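Local coordinates for inositol 2-dehydrogenase (Sinorhizobium meliloti, PDB 4HKT), which catalyses the NAD-dependent oxidation of myo-inositol to scyllo-inosose, the first step in the breakdown of myo-inositol to acetyl-CoA, at residues 51-55 and 56-60. Numbering follows the deposited sequence.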
loop_
_atom_site.group_PDB
_atom_site.type_symbol
_atom_site.label_atom_id
_atom_site.label_comp_id
_atom_site.label_asym_id
_atom_site.label_seq_id
_atom_site.Cartn_x
_atom_site.Cartn_y
_atom_site.Cartn_z
ATOM N N GLU B 51 -44.376 -1.902 -13.758
ATOM C CA GLU B 51 -45.128 -1.777 -15.011
ATOM C C GLU B 51 -44.340 -1.010 -16.067
ATOM O O GLU B 51 -43.520 -0.156 -15.747
ATOM C CB GLU B 51 -46.441 -1.032 -14.769
ATOM C CG GLU B 51 -47.239 -1.496 -13.555
ATOM C CD GLU B 51 -48.417 -0.587 -13.257
ATOM O OE1 GLU B 51 -49.110 -0.182 -14.212
ATOM O OE2 GLU B 51 -48.641 -0.248 -12.074
ATOM N N VAL B 52 -44.605 -1.292 -17.331
ATOM C CA VAL B 52 -44.123 -0.420 -18.402
ATOM C C VAL B 52 -45.193 0.608 -18.712
ATOM O O VAL B 52 -46.259 0.246 -19.174
ATOM C CB VAL B 52 -43.790 -1.218 -19.672
ATOM C CG1 VAL B 52 -43.420 -0.288 -20.829
ATOM C CG2 VAL B 52 -42.660 -2.195 -19.375
ATOM N N ARG B 53 -44.914 1.885 -18.447
ATOM C CA ARG B 53 -45.829 2.971 -18.833
ATOM C C ARG B 53 -45.171 3.935 -19.814
ATOM O O ARG B 53 -43.977 3.828 -20.111
ATOM C CB ARG B 53 -46.334 3.752 -17.619
ATOM C CG ARG B 53 -47.075 2.924 -16.592
ATOM C CD ARG B 53 -47.596 3.771 -15.452
ATOM N NE ARG B 53 -48.011 2.942 -14.315
ATOM C CZ ARG B 53 -48.420 3.404 -13.132
ATOM N NH1 ARG B 53 -48.474 4.707 -12.884
ATOM N NH2 ARG B 53 -48.778 2.552 -12.176
ATOM N N THR B 54 -45.962 4.861 -20.336
ATOM C CA THR B 54 -45.423 5.938 -21.143
ATOM C C THR B 54 -45.006 7.050 -20.182
ATOM O O THR B 54 -45.343 7.007 -18.996
ATOM C CB THR B 54 -46.458 6.493 -22.133
ATOM O OG1 THR B 54 -47.525 7.112 -21.411
ATOM C CG2 THR B 54 -47.014 5.368 -23.025
ATOM N N ILE B 55 -44.290 8.037 -20.710
ATOM C CA ILE B 55 -43.892 9.219 -19.936
ATOM C C ILE B 55 -45.123 10.056 -19.591
ATOM O O ILE B 55 -45.305 10.459 -18.434
ATOM C CB ILE B 55 -42.827 10.048 -20.681
ATOM C CG1 ILE B 55 -41.526 9.223 -20.750
ATOM C CG2 ILE B 55 -42.622 11.401 -19.991
ATOM C CD1 ILE B 55 -40.468 9.740 -21.699
ATOM N N ASP B 56 -45.993 10.286 -20.573
ATOM C CA ASP B 56 -47.275 10.967 -20.325
ATOM C C ASP B 56 -48.045 10.328 -19.150
ATOM O O ASP B 56 -48.656 11.015 -18.337
ATOM C CB ASP B 56 -48.174 10.948 -21.587
ATOM C CG ASP B 56 -47.739 11.968 -22.666
ATOM O OD1 ASP B 56 -46.827 12.798 -22.423
ATOM O OD2 ASP B 56 -48.325 11.943 -23.776
ATOM N N ALA B 57 -48.020 9.013 -19.077
ATOM C CA ALA B 57 -48.775 8.296 -18.057
ATOM C C ALA B 57 -48.121 8.524 -16.696
ATOM O O ALA B 57 -48.782 8.847 -15.714
ATOM C CB ALA B 57 -48.832 6.810 -18.384
ATOM N N ILE B 58 -46.806 8.381 -16.656
ATOM C CA ILE B 58 -46.066 8.650 -15.420
ATOM C C ILE B 58 -46.279 10.094 -14.974
ATOM O O ILE B 58 -46.548 10.338 -13.803
ATOM C CB ILE B 58 -44.577 8.252 -15.556
ATOM C CG1 ILE B 58 -44.463 6.731 -15.677
ATOM C CG2 ILE B 58 -43.767 8.734 -14.358
ATOM C CD1 ILE B 58 -43.175 6.236 -16.322
ATOM N N GLU B 59 -46.217 11.050 -15.903
ATOM C CA GLU B 59 -46.563 12.453 -15.593
ATOM C C GLU B 59 -47.945 12.620 -14.924
ATOM O O GLU B 59 -48.080 13.329 -13.907
ATOM C CB GLU B 59 -46.498 13.283 -16.870
ATOM C CG GLU B 59 -46.608 14.804 -16.725
ATOM C CD GLU B 59 -46.549 15.499 -18.076
ATOM O OE1 GLU B 59 -46.864 14.838 -19.094
ATOM O OE2 GLU B 59 -46.203 16.694 -18.148
ATOM N N ALA B 60 -48.973 11.991 -15.497
ATOM C CA ALA B 60 -50.353 12.158 -14.983
ATOM C C ALA B 60 -50.652 11.298 -13.756
ATOM O O ALA B 60 -51.592 11.595 -13.027
ATOM C CB ALA B 60 -51.372 11.856 -16.081
#
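Thr54 caps the short helix 55-60 by turning its hydroxyl forward, toward the amides of the first turn, where OG1 accepts a hydrogen bond from Ala57 N at 3.1 Å. The first torsion makes this possible: at chi1 65° OG1 sits between the backbone N and the carbonyl carbon, facing the helix end, and its approach also brings it to 3.3 Å from Ala57 CB. The carbonyl of the same residue serves the next amide, Ile58 N reaching Thr54 O at 3.1 Å with an N-H...O angle of 166°; Ala57 N adds a weak second bond to this oxygen. One residue on, Glu59 N binds Ile55 O at 2.8 Å, almost straight along the carbonyl.

Arg53 lies alongside the start of the helix: its CB is 4.0 Å from both Ala57 CB and Ile58 CG1. Beyond this apolar patch the extended chain carries the guanidinium into a salt bridge: Arg53 NH2 meets Glu51 OE2 at 2.8 Å, in the guanidinium plane but from above the carboxylate plane, and Arg53 NE bonds weakly to Glu51 OE1. Asp63 is a second acidic partner. Ile58, buried, packs on Ala32 and Ala34 of strand 28-34 and on Phe83 of helix 76-85. Asp56 and Glu59 both pair chiefly with Arg82; Asp56, in the first turn, probably also favours the positive helix end. Ala57 N precedes any helical carbonyl partner, and Thr54 OG1 supplies one, letting the helix begin two residues beyond edge strand 51-52 of the Rossmann sheet.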